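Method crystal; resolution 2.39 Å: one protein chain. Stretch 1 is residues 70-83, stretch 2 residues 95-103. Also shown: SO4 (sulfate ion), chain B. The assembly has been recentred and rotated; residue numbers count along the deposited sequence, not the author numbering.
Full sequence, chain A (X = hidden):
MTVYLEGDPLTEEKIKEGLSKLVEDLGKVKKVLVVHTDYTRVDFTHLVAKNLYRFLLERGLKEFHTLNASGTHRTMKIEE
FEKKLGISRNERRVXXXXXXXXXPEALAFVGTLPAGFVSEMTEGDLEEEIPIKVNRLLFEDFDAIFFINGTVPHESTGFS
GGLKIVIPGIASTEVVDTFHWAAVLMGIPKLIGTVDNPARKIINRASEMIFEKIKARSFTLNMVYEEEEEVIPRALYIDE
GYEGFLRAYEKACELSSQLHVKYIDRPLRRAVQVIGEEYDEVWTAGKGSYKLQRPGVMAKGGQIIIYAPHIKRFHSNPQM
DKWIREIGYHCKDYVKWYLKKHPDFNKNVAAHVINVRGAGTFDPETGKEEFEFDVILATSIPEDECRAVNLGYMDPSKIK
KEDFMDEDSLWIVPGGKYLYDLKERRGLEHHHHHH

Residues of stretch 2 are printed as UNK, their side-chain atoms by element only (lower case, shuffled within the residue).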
# COMPACT_ATOMS: atom_id res chain seq x y z
N SER A 70 -0.87 8.23 -5.05
CA SER A 70 -0.13 8.47 -3.81
C SER A 70 -0.75 7.89 -2.52
O SER A 70 -0.03 7.58 -1.56
CB SER A 70 0.03 9.98 -3.60
OG SER A 70 -1.21 10.56 -3.18
N GLY A 71 -2.07 7.75 -2.49
CA GLY A 71 -2.74 7.58 -1.21
C GLY A 71 -2.45 8.81 -0.35
O GLY A 71 -2.48 9.94 -0.84
N THR A 72 -2.14 8.60 0.94
CA THR A 72 -1.77 9.74 1.80
C THR A 72 -0.29 10.14 1.69
O THR A 72 0.13 11.11 2.34
CB THR A 72 -2.07 9.47 3.30
OG1 THR A 72 -1.38 8.29 3.71
CG2 THR A 72 -3.57 9.31 3.55
N HIS A 73 0.48 9.41 0.88
CA HIS A 73 1.93 9.65 0.77
C HIS A 73 2.29 11.00 0.15
O HIS A 73 1.46 11.62 -0.53
CB HIS A 73 2.61 8.56 -0.06
CG HIS A 73 2.39 7.18 0.45
ND1 HIS A 73 2.76 6.06 -0.27
CD2 HIS A 73 1.82 6.72 1.59
CE1 HIS A 73 2.44 4.97 0.41
NE2 HIS A 73 1.87 5.35 1.54
N ARG A 74 3.53 11.43 0.36
CA ARG A 74 4.01 12.73 -0.13
C ARG A 74 3.93 12.83 -1.65
O ARG A 74 3.85 11.81 -2.35
CB ARG A 74 5.45 13.03 0.33
CG ARG A 74 6.53 12.02 -0.15
CD ARG A 74 7.96 12.60 0.05
NE ARG A 74 9.03 11.71 -0.41
CZ ARG A 74 9.46 11.63 -1.67
NH1 ARG A 74 8.90 12.39 -2.61
NH2 ARG A 74 10.44 10.79 -2.00
N THR A 75 3.93 14.06 -2.15
CA THR A 75 4.02 14.29 -3.58
C THR A 75 5.39 13.88 -4.06
O THR A 75 6.37 13.89 -3.29
CB THR A 75 3.81 15.78 -3.92
OG1 THR A 75 4.70 16.57 -3.11
CG2 THR A 75 2.38 16.19 -3.65
N MSE A 76 5.47 13.53 -5.33
CA MSE A 76 6.74 13.19 -5.95
C MSE A 76 7.33 14.34 -6.75
O MSE A 76 6.59 15.13 -7.36
CB MSE A 76 6.60 11.96 -6.84
CG MSE A 76 7.01 10.69 -6.10
SE MSE A 76 6.23 9.16 -6.93
CE MSE A 76 7.34 8.96 -8.49
N LYS A 77 8.65 14.42 -6.72
CA LYS A 77 9.37 15.30 -7.62
C LYS A 77 9.30 14.79 -9.07
O LYS A 77 9.17 13.58 -9.32
CB LYS A 77 10.82 15.41 -7.14
CG LYS A 77 10.94 15.93 -5.72
CD LYS A 77 11.30 17.42 -5.73
CE LYS A 77 10.97 18.11 -4.41
NZ LYS A 77 9.50 18.40 -4.30
N ILE A 78 9.39 15.71 -10.02
CA ILE A 78 9.36 15.37 -11.44
C ILE A 78 10.38 14.28 -11.77
O ILE A 78 10.08 13.32 -12.49
CB ILE A 78 9.59 16.62 -12.32
CG1 ILE A 78 8.31 17.47 -12.38
CG2 ILE A 78 10.03 16.24 -13.74
CD1 ILE A 78 8.55 18.94 -12.77
N GLU A 79 11.58 14.42 -11.21
CA GLU A 79 12.63 13.44 -11.43
C GLU A 79 12.20 12.03 -11.01
O GLU A 79 12.52 11.05 -11.69
CB GLU A 79 13.92 13.88 -10.72
CG GLU A 79 14.65 12.75 -10.04
CD GLU A 79 14.34 12.68 -8.56
OE1 GLU A 79 13.99 13.73 -7.97
OE2 GLU A 79 14.46 11.58 -7.97
N GLU A 80 11.45 11.92 -9.91
CA GLU A 80 10.94 10.62 -9.46
C GLU A 80 9.92 10.00 -10.43
O GLU A 80 9.89 8.77 -10.58
CB GLU A 80 10.35 10.73 -8.05
CG GLU A 80 11.33 11.18 -6.99
CD GLU A 80 10.68 11.29 -5.62
OE1 GLU A 80 11.07 10.51 -4.72
OE2 GLU A 80 9.78 12.15 -5.43
N PHE A 81 9.10 10.83 -11.08
CA PHE A 81 8.20 10.32 -12.13
C PHE A 81 9.02 9.71 -13.24
O PHE A 81 8.70 8.63 -13.75
CB PHE A 81 7.33 11.44 -12.74
CG PHE A 81 6.16 11.88 -11.89
CD1 PHE A 81 4.91 11.24 -11.98
CD2 PHE A 81 6.28 12.96 -11.01
CE1 PHE A 81 3.81 11.67 -11.20
CE2 PHE A 81 5.18 13.39 -10.22
CZ PHE A 81 3.96 12.75 -10.32
N GLU A 82 10.07 10.43 -13.64
CA GLU A 82 10.98 9.96 -14.68
C GLU A 82 11.55 8.59 -14.34
O GLU A 82 11.51 7.68 -15.17
CB GLU A 82 12.14 10.93 -14.87
CG GLU A 82 11.73 12.32 -15.34
CD GLU A 82 12.93 13.22 -15.60
OE1 GLU A 82 13.34 13.95 -14.68
OE2 GLU A 82 13.47 13.19 -16.73
N LYS A 83 12.07 8.45 -13.13
CA LYS A 83 12.62 7.18 -12.68
C LYS A 83 11.55 6.09 -12.69
O LYS A 83 11.80 4.98 -13.16
CB LYS A 83 13.27 7.30 -11.29
CG LYS A 83 13.67 5.94 -10.69
CD LYS A 83 14.83 6.03 -9.69
CE LYS A 83 14.42 6.71 -8.37
NZ LYS A 83 15.51 6.65 -7.34
N UNK A 95 2.74 14.67 -19.53
CA UNK A 95 2.37 15.52 -18.40
C UNK A 95 2.20 14.70 -17.12
O UNK A 95 1.24 13.93 -17.00
c UNK A 95 1.06 16.26 -18.70
c UNK A 95 1.57 18.39 -19.97
c UNK A 95 0.70 17.27 -22.35
c UNK A 95 1.10 17.07 -19.98
c UNK A 95 1.17 18.58 -22.34
c UNK A 95 1.60 19.15 -21.15
c UNK A 95 0.67 16.53 -21.18
N UNK A 96 3.12 14.88 -16.17
CA UNK A 96 3.02 14.21 -14.88
C UNK A 96 2.04 14.95 -13.99
O UNK A 96 1.96 16.18 -14.05
c UNK A 96 7.78 13.59 -15.82
c UNK A 96 6.34 11.72 -16.35
c UNK A 96 5.29 12.33 -15.60
c UNK A 96 6.74 14.18 -15.09
c UNK A 96 5.49 13.55 -14.96
c UNK A 96 7.58 12.36 -16.46
c UNK A 96 4.38 14.19 -14.17
N UNK A 97 1.31 14.21 -13.15
CA UNK A 97 0.45 14.82 -12.14
C UNK A 97 0.64 14.12 -10.80
O UNK A 97 0.70 12.88 -10.72
c UNK A 97 -1.04 14.78 -12.53
n UNK A 97 -1.74 15.80 -16.00
c UNK A 97 -1.34 15.37 -13.89
c UNK A 97 -1.42 14.79 -15.11
c UNK A 97 -1.86 16.94 -15.35
n UNK A 97 -1.63 16.70 -14.06
N UNK A 98 0.74 14.90 -9.74
CA UNK A 98 0.57 14.34 -8.41
C UNK A 98 -0.92 14.26 -8.08
O UNK A 98 -1.75 15.02 -8.64
o UNK A 98 3.14 13.77 -6.65
n UNK A 98 3.64 15.65 -7.80
c UNK A 98 2.78 14.80 -7.24
c UNK A 98 1.31 15.17 -7.35
N UNK A 99 -1.27 13.33 -7.20
CA UNK A 99 -2.62 13.26 -6.65
C UNK A 99 -2.70 14.31 -5.53
O UNK A 99 -1.67 14.70 -4.98
n UNK A 99 -5.39 12.27 -6.00
c UNK A 99 -6.44 11.97 -5.23
c UNK A 99 -2.91 11.84 -6.12
c UNK A 99 -4.65 11.01 -4.37
n UNK A 99 -6.00 11.21 -4.24
c UNK A 99 -4.26 11.70 -5.49
N UNK A 100 -3.90 14.80 -5.22
CA UNK A 100 -4.11 15.77 -4.13
C UNK A 100 -5.16 15.25 -3.16
O UNK A 100 -6.29 15.75 -3.10
c UNK A 100 -3.60 17.68 -5.74
c UNK A 100 -4.28 18.73 -6.60
o UNK A 100 -4.33 19.91 -6.15
c UNK A 100 -4.54 17.12 -4.69
o UNK A 100 -4.78 18.37 -7.71
N UNK A 101 -4.76 14.23 -2.40
CA UNK A 101 -5.63 13.44 -1.53
C UNK A 101 -6.45 14.34 -0.61
O UNK A 101 -7.63 14.08 -0.33
c UNK A 101 -5.59 10.19 -0.37
c UNK A 101 -6.66 10.84 2.10
c UNK A 101 -6.79 9.56 1.62
c UNK A 101 -5.45 11.49 0.10
c UNK A 101 -6.25 9.23 0.38
c UNK A 101 -5.98 11.80 1.35
c UNK A 101 -4.72 12.52 -0.70
N UNK A 102 -5.81 15.41 -0.13
CA UNK A 102 -6.40 16.23 0.92
C UNK A 102 -7.05 17.49 0.35
O UNK A 102 -7.43 18.36 1.11
c UNK A 102 -5.23 14.92 3.77
c UNK A 102 -4.67 15.49 2.63
c UNK A 102 -3.39 13.33 3.91
c UNK A 102 -2.82 13.91 2.78
c UNK A 102 -5.34 16.65 1.94
c UNK A 102 -3.46 14.99 2.15
c UNK A 102 -4.59 13.83 4.41
N UNK A 103 -7.12 17.59 -0.98
CA UNK A 103 -7.67 18.79 -1.60
C UNK A 103 -9.03 18.51 -2.23
O UNK A 103 -9.13 17.88 -3.30
n UNK A 103 -6.11 21.51 -3.65
c UNK A 103 -6.70 19.37 -2.63
o UNK A 103 -8.25 21.22 -2.90
c UNK A 103 -7.09 20.79 -3.07
S SO4 B . -2.63 5.14 2.87
O1 SO4 B . -3.76 4.24 2.61
O2 SO4 B . -2.23 5.79 1.61
O3 SO4 B . -3.02 6.14 3.87
O4 SO4 B . -1.49 4.35 3.40
O HOH W 1 -1.79 13.30 -2.13

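Position 95 has seven side-chain carbons, one leading into a six-membered ring, with no oxygen or nitrogen. That composition fits phenylalanine, and Phe95, in the strand, lies out of reach of stretch 1.

Position 96 has the same seven carbons and the same ring, without a hydroxyl oxygen. Its CA-to-CB bond points toward stretch 1, and its ring carries the CB of Phe81 over one face, 3.4 Å from the ring centroid and 6° off the normal. It is Phe96. The arrangement is reciprocal: Phe96 CB sits over the Phe81 ring, 3.6 Å from its centroid. The two planes are 11° apart and the centroids 4.9 Å apart, so the rings are nearly parallel but slid, each covering the other's CB. At the ring edge, Ile78 CG2 approaches Phe96 CE2 at 4.1 Å.

Position 97 shows one carbon followed by a five-membered ring of three carbons and two nitrogens, an imidazole; it is His97. Its CA-to-CB bond points away, and what meets stretch 1 is the backbone: His97 O lies 3.3 Å from Phe81 CZ, near the plane of the phenyl ring.

At position 98 there are two side-chain carbons, the second carrying one oxygen and one nitrogen. The oxygen is 2.7 Å from the backbone N of Met76, a selenomethionine, and the nitrogen 3.0 Å from its O. A carboxylate would have two oxygens, so this short amide is Asn98. The bonds run Met76 N to Asn98 OD1 at 167° and Asn98 ND2 to Met76 O at 171°, both nearly linear. One amide thus reads both backbone polar groups of a single residue.

Position 99 again has an imidazole's atoms, one carbon and a ring with two nitrogens: His99. Its CB is 3.6 Å from Ser70 OG, while both ring nitrogens are hydrogen-bonded elsewhere in the structure.

Position 100 carries three carbons in a chain, the last bearing two oxygens. This carboxylate identifies Glu100; its CA-to-CB bond points away, and the residue makes no contact with stretch 1.

Position 101 has one carbon and a six-carbon ring, with Thr72 CG2 over one face, 3.9 Å from the centroid and 19° off the normal. It is Phe101, and its CD2 lies 3.2 Å from Gly71 O.

Position 102 has the same atoms and is Phe102. Its CA-to-CB bond runs sideways, but the ring end comes nearer, bringing CZ to 4.0 Å from Thr72 CG2.

Position 103 has two carbons, the second with one oxygen and one nitrogen: Asn103. It is out of reach, and its N closes a type I turn on Glu100 O at 2.9 Å.

The contact combines hydrophobic packing at both ends with a polar clamp between them. Phe81 and Phe96 pack ring against CB, Asn98 fixes the Met76 backbone, and Phe101 receives the Thr72 methyl. Near the last, a water donates to Ser70 OG at 3.0 Å and accepts from Phe101 N at 3.1 Å, bridging the stretches.

Stretch 2 95-103: FFHNHEFFN
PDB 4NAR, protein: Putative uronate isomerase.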